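Local coordinates for protein ribokinase (Giardia lamblia, PDB 6WHJ) that probably phosphorylates D-ribose at O-5 with ATP and magnesium, giving D-ribose 5-phosphate, as a homodimeric sugar kinase of the PfkB family, at residues B[60-65]-B[84-89]; B[281-286]-B[305-310]. One frame throughout, in Å; residues are numbered along the deposited sequence.

Contact 1. Residues B[60-65]-B[84-89]; sequences SRAFFV and LGIPNC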
loop_
_atom_site.group_PDB
_atom_site.type_symbol
_atom_site.label_atom_id
_atom_site.label_comp_id
_atom_site.label_asym_id
_atom_site.label_seq_id
_atom_site.Cartn_x
_atom_site.Cartn_y
_atom_site.Cartn_z
ATOM N N SER B 60 10.329 31.060 -7.065
ATOM C CA SER B 60 10.144 31.630 -5.733
ATOM C C SER B 60 8.788 32.307 -5.552
ATOM O O SER B 60 8.479 32.737 -4.439
ATOM C CB SER B 60 11.278 32.609 -5.415
ATOM O OG SER B 60 11.086 33.841 -6.074
ATOM N N ARG B 61 7.972 32.404 -6.603
ATOM C CA ARG B 61 6.633 32.976 -6.488
ATOM C C ARG B 61 5.622 31.995 -5.904
ATOM O O ARG B 61 4.528 32.413 -5.505
ATOM C CB ARG B 61 6.145 33.434 -7.861
ATOM C CG ARG B 61 7.194 34.166 -8.670
ATOM C CD ARG B 61 6.553 34.982 -9.775
ATOM N NE ARG B 61 6.084 36.266 -9.276
ATOM C CZ ARG B 61 5.505 37.197 -10.025
ATOM N NH1 ARG B 61 5.330 37.000 -11.328
ATOM N NH2 ARG B 61 5.116 38.333 -9.467
ATOM N N ALA B 62 5.950 30.709 -5.867
ATOM C CA ALA B 62 5.117 29.718 -5.211
ATOM C C ALA B 62 5.562 29.543 -3.764
ATOM O O ALA B 62 6.716 29.795 -3.409
ATOM C CB ALA B 62 5.180 28.387 -5.952
ATOM N N PHE B 63 4.630 29.096 -2.928
ATOM C CA PHE B 63 4.901 28.920 -1.504
ATOM C C PHE B 63 4.045 27.758 -1.025
ATOM O O PHE B 63 2.819 27.793 -1.169
ATOM C CB PHE B 63 4.587 30.207 -0.724
ATOM C CG PHE B 63 5.084 30.208 0.707
ATOM C CD1 PHE B 63 6.430 30.349 0.987
ATOM C CD2 PHE B 63 4.198 30.107 1.769
ATOM C CE1 PHE B 63 6.882 30.358 2.295
ATOM C CE2 PHE B 63 4.642 30.115 3.074
ATOM C CZ PHE B 63 5.987 30.241 3.337
ATOM N N PHE B 64 4.679 26.714 -0.496
ATOM C CA PHE B 64 3.949 25.539 -0.042
ATOM C C PHE B 64 3.850 25.564 1.480
ATOM O O PHE B 64 4.840 25.824 2.171
ATOM C CB PHE B 64 4.611 24.243 -0.519
ATOM C CG PHE B 64 3.943 22.992 0.011
ATOM C CD1 PHE B 64 2.582 22.783 -0.188
ATOM C CD2 PHE B 64 4.680 22.012 0.673
ATOM C CE1 PHE B 64 1.962 21.644 0.297
ATOM C CE2 PHE B 64 4.061 20.863 1.153
ATOM C CZ PHE B 64 2.704 20.680 0.966
ATOM N N VAL B 65 2.650 25.298 1.990
ATOM C CA VAL B 65 2.381 25.244 3.418
ATOM C C VAL B 65 1.862 23.850 3.724
ATOM O O VAL B 65 0.798 23.463 3.223
ATOM C CB VAL B 65 1.358 26.306 3.846
ATOM C CG1 VAL B 65 1.164 26.268 5.361
ATOM C CG2 VAL B 65 1.774 27.686 3.351
ATOM N N LEU B 84 14.513 22.157 -5.740
ATOM C CA LEU B 84 13.612 22.764 -6.714
ATOM C C LEU B 84 13.585 24.284 -6.604
ATOM O O LEU B 84 13.155 24.955 -7.550
ATOM C CB LEU B 84 12.188 22.234 -6.538
ATOM C CG LEU B 84 11.885 20.786 -6.936
ATOM C CD1 LEU B 84 10.441 20.436 -6.618
ATOM C CD2 LEU B 84 12.186 20.553 -8.396
ATOM N N GLY B 85 14.038 24.835 -5.477
ATOM C CA GLY B 85 14.031 26.271 -5.274
ATOM C C GLY B 85 12.671 26.862 -4.985
ATOM O O GLY B 85 12.437 28.034 -5.302
ATOM N N ILE B 86 11.778 26.103 -4.355
ATOM C CA ILE B 86 10.410 26.526 -4.077
ATOM C C ILE B 86 10.309 26.870 -2.592
ATOM O O ILE B 86 10.425 25.976 -1.746
ATOM C CB ILE B 86 9.394 25.444 -4.455
ATOM C CG1 ILE B 86 9.560 25.037 -5.917
ATOM C CG2 ILE B 86 7.991 25.933 -4.170
ATOM C CD1 ILE B 86 8.623 23.924 -6.348
ATOM N N PRO B 87 10.060 28.124 -2.232
ATOM C CA PRO B 87 9.911 28.473 -0.818
ATOM C C PRO B 87 8.750 27.729 -0.181
ATOM O O PRO B 87 7.763 27.395 -0.831
ATOM C CB PRO B 87 9.641 29.983 -0.851
ATOM C CG PRO B 87 10.146 30.444 -2.176
ATOM C CD PRO B 87 9.909 29.296 -3.110
ATOM N N ASN B 88 8.864 27.494 1.118
ATOM C CA ASN B 88 7.814 26.786 1.831
ATOM C C ASN B 88 7.985 27.065 3.316
ATOM O O ASN B 88 8.990 27.629 3.743
ATOM C CB ASN B 88 7.871 25.283 1.551
ATOM C CG ASN B 88 9.160 24.672 2.015
ATOM O OD1 ASN B 88 9.320 24.378 3.200
ATOM N ND2 ASN B 88 10.088 24.467 1.092
ATOM N N CYS B 89 6.964 26.723 4.098
ATOM C CA CYS B 89 7.134 26.602 5.547
ATOM C C CYS B 89 6.620 25.223 5.987
ATOM O O CYS B 89 5.718 25.091 6.810
ATOM C CB CYS B 89 6.468 27.746 6.319
ATOM S SG CYS B 89 4.708 27.936 6.033
#

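Contact 2. Residues B[281-286]-B[305-310]; sequences CVRLME and AEAARF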
loop_
_atom_site.group_PDB
_atom_site.type_symbol
_atom_site.label_atom_id
_atom_site.label_comp_id
_atom_site.label_asym_id
_atom_site.label_seq_id
_atom_site.Cartn_x
_atom_site.Cartn_y
_atom_site.Cartn_z
ATOM N N CYS B 281 -3.156 28.144 -11.903
ATOM C CA CYS B 281 -2.848 29.179 -10.923
ATOM C C CYS B 281 -1.678 30.043 -11.372
ATOM O O CYS B 281 -1.691 31.263 -11.163
ATOM C CB CYS B 281 -2.561 28.549 -9.562
ATOM S SG CYS B 281 -4.035 27.871 -8.781
ATOM N N VAL B 282 -0.651 29.436 -11.975
ATOM C CA VAL B 282 0.486 30.223 -12.452
ATOM C C VAL B 282 0.021 31.268 -13.458
ATOM O O VAL B 282 0.300 32.463 -13.308
ATOM C CB VAL B 282 1.575 29.308 -13.041
ATOM C CG1 VAL B 282 2.561 30.117 -13.871
ATOM C CG2 VAL B 282 2.303 28.593 -11.922
ATOM N N ARG B 283 -0.717 30.833 -14.488
ATOM C CA ARG B 283 -1.190 31.760 -15.516
ATOM C C ARG B 283 -2.219 32.738 -14.972
ATOM O O ARG B 283 -2.256 33.895 -15.404
ATOM C CB ARG B 283 -1.788 30.993 -16.689
ATOM C CG ARG B 283 -1.914 31.807 -17.962
ATOM C CD ARG B 283 -0.572 32.330 -18.420
ATOM N NE ARG B 283 -0.727 33.251 -19.541
ATOM C CZ ARG B 283 -0.236 34.485 -19.581
ATOM N NH1 ARG B 283 0.478 34.961 -18.566
ATOM N NH2 ARG B 283 -0.443 35.233 -20.656
ATOM N N LEU B 284 -3.061 32.298 -14.038
ATOM C CA LEU B 284 -4.019 33.202 -13.418
ATOM C C LEU B 284 -3.296 34.317 -12.685
ATOM O O LEU B 284 -3.618 35.500 -12.848
ATOM C CB LEU B 284 -4.924 32.422 -12.473
ATOM C CG LEU B 284 -6.236 33.048 -12.026
ATOM C CD1 LEU B 284 -7.010 33.522 -13.234
ATOM C CD2 LEU B 284 -7.040 32.007 -11.262
ATOM N N MET B 285 -2.283 33.952 -11.898
ATOM C CA MET B 285 -1.506 34.938 -11.159
ATOM C C MET B 285 -0.774 35.889 -12.097
ATOM O O MET B 285 -0.633 37.078 -11.791
ATOM C CB MET B 285 -0.515 34.226 -10.231
ATOM C CG MET B 285 0.336 35.148 -9.371
ATOM S SD MET B 285 1.886 35.600 -10.192
ATOM C CE MET B 285 2.594 33.978 -10.444
ATOM N N GLU B 286 -0.318 35.393 -13.250
ATOM C CA GLU B 286 0.413 36.251 -14.177
ATOM C C GLU B 286 -0.515 37.233 -14.874
ATOM O O GLU B 286 -0.161 38.400 -15.064
ATOM C CB GLU B 286 1.163 35.405 -15.203
ATOM C CG GLU B 286 2.402 34.737 -14.650
ATOM C CD GLU B 286 3.013 33.731 -15.612
ATOM O OE1 GLU B 286 2.456 33.543 -16.719
ATOM O OE2 GLU B 286 4.069 33.149 -15.265
ATOM N N ALA B 305 -10.619 32.048 -18.821
ATOM C CA ALA B 305 -10.486 31.129 -19.945
ATOM C C ALA B 305 -9.049 31.071 -20.450
ATOM O O ALA B 305 -8.544 29.986 -20.755
ATOM C CB ALA B 305 -11.431 31.530 -21.076
ATOM N N GLU B 306 -8.357 32.215 -20.506
ATOM C CA GLU B 306 -6.980 32.192 -20.987
ATOM C C GLU B 306 -6.077 31.413 -20.037
ATOM O O GLU B 306 -5.183 30.682 -20.480
ATOM C CB GLU B 306 -6.452 33.613 -21.199
ATOM C CG GLU B 306 -5.034 33.612 -21.772
ATOM C CD GLU B 306 -4.456 34.994 -21.998
ATOM O OE1 GLU B 306 -3.212 35.102 -22.075
ATOM O OE2 GLU B 306 -5.236 35.968 -22.114
ATOM N N ALA B 307 -6.300 31.540 -18.728
ATOM C CA ALA B 307 -5.524 30.756 -17.774
ATOM C C ALA B 307 -5.761 29.262 -17.966
ATOM O O ALA B 307 -4.830 28.458 -17.865
ATOM C CB ALA B 307 -5.867 31.187 -16.346
ATOM N N ALA B 308 -6.998 28.872 -18.280
ATOM C CA ALA B 308 -7.304 27.458 -18.467
ATOM C C ALA B 308 -6.758 26.911 -19.786
ATOM O O ALA B 308 -6.367 25.737 -19.843
ATOM C CB ALA B 308 -8.816 27.237 -18.382
ATOM N N ARG B 309 -6.695 27.737 -20.842
ATOM C CA ARG B 309 -6.041 27.295 -22.073
ATOM C C ARG B 309 -4.581 26.959 -21.812
ATOM O O ARG B 309 -4.065 25.950 -22.303
ATOM C CB ARG B 309 -6.135 28.366 -23.164
ATOM C CG ARG B 309 -7.484 28.486 -23.842
ATOM C CD ARG B 309 -7.422 29.456 -25.033
ATOM N NE ARG B 309 -7.556 30.869 -24.655
ATOM C CZ ARG B 309 -8.722 31.495 -24.511
ATOM N NH1 ARG B 309 -9.859 30.839 -24.704
ATOM N NH2 ARG B 309 -8.754 32.771 -24.168
ATOM N N PHE B 310 -3.910 27.794 -21.023
ATOM C CA PHE B 310 -2.533 27.533 -20.639
ATOM C C PHE B 310 -2.436 26.242 -19.839
ATOM O O PHE B 310 -1.579 25.393 -20.113
ATOM C CB PHE B 310 -2.030 28.738 -19.843
ATOM C CG PHE B 310 -0.620 28.637 -19.351
ATOM C CD1 PHE B 310 0.430 29.079 -20.131
ATOM C CD2 PHE B 310 -0.350 28.182 -18.073
ATOM C CE1 PHE B 310 1.733 29.024 -19.660
ATOM C CE2 PHE B 310 0.941 28.129 -17.600
ATOM C CZ PHE B 310 1.983 28.544 -18.392
#

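Contact 1. Residues B[60-65]-B[84-89]
Phe64 and Asn88 form a single bridge between strand 62-65 and segment 84-89. The end-to-end directions of 60-65 and the touching part 85-89 lie 30° apart, a parallel arrangement. Phe64 holds both backbone bonds. Its N donates to Pro87 O at 3.2 Å, and its O accepts from Cys89 N at 3.0 Å. Pro87 O also receives the CA-H of Phe63.

The Phe63 ring lies against the 87-89 backbone. With CG anti to the backbone N (chi1 -169°), the ring has Asn88 CA over one face. Phe63 CD1 touches Pro87 CB at 3.7 Å, and Cys89 SG meets Phe63 CE2 obliquely at 3.7 Å. Val65 CG1 and CG2 touch the same sulfur. At the other end Pro87 CD packs on Ser60 CA at 3.5 Å, while Ala62 CB meets Ile86 CG2. Asn88 ND2 donates to Ile86 O at 3.2 Å, and OD1 accepts from Ile90 N. The Phe64 ring packs on Tyr81 and on helix 44-55, where the side chain of Ser46, predicted to bind substrate, is about 4 Å from that of Phe64.

Gly85 closes helix 72-84 with a Schellman motif. The chain then runs on to edge strand 91-93, completing the right-handed beta-alpha-beta crossover characteristic of the Rossmann-like ribokinase fold.

Contact 2. Residues B[281-286]-B[305-310]
Arg283 lies across Phe310, the two side chains crossing at about a right angle. Arg283 CD sits over one face of the ring, offset toward the rim, 4.0 Å from the Phe310 centroid. Nearer the backbone, Arg283 CB touches Phe310 CD2 at 3.4 Å, and Arg283 CG packs against Phe310 CB. The arginine chain leaves with CG anti to the backbone N and bends at chi2 (59°).

Its guanidinium is turned 56° from the ring plane and reaches two carboxylates. NH2 makes a weak bond of 3.1 Å to Glu306 OE1, part of a salt bridge. Glu286 OE1 accepts from Arg283 NH1, also at 3.1 Å, through its anti lone pair. Glu286 OE1 has a second charged partner in Arg331, so the charges run on as a network.

Beside this, Ala307 CB meets Leu284 N at 3.8 Å and Leu284 CD1 at 4.1 Å. The small alanine is consistent with the approach of the short helix axes to 8.1 Å, at 143° between directions. Phe310 also touches Arg331, Val334 and Leu338 of helix 331-341, and Val55 of helix 44-55. This is roughly antiparallel packing of helices 272-287 and 301-318 in the alpha/beta core of the PfkB kinase fold.

Overall arrangement
Both segments of contact 1 precede those of contact 2 along the chain. Their centres lie 19 Å apart, and both belong to the PfkB family domain. Contact 1 is at one end of the large mixed beta-sheet, where strand 62-69 lies beside edge strand 91-93. Contact 2 joins two helices that pack on this core, helix 272-287 reaching strand 140-143 through Cys281 and Leu284. Helix 44-55 is shared: Ala62 and Phe64 touch it from contact 1, Val282 and Phe310 from contact 2. The two also meet directly, Arg61 NH1 lying 3.9 Å from Met285 SD. Early and late parts of the chain are thus packed into one alpha/beta body, with no other subunit touching these segments.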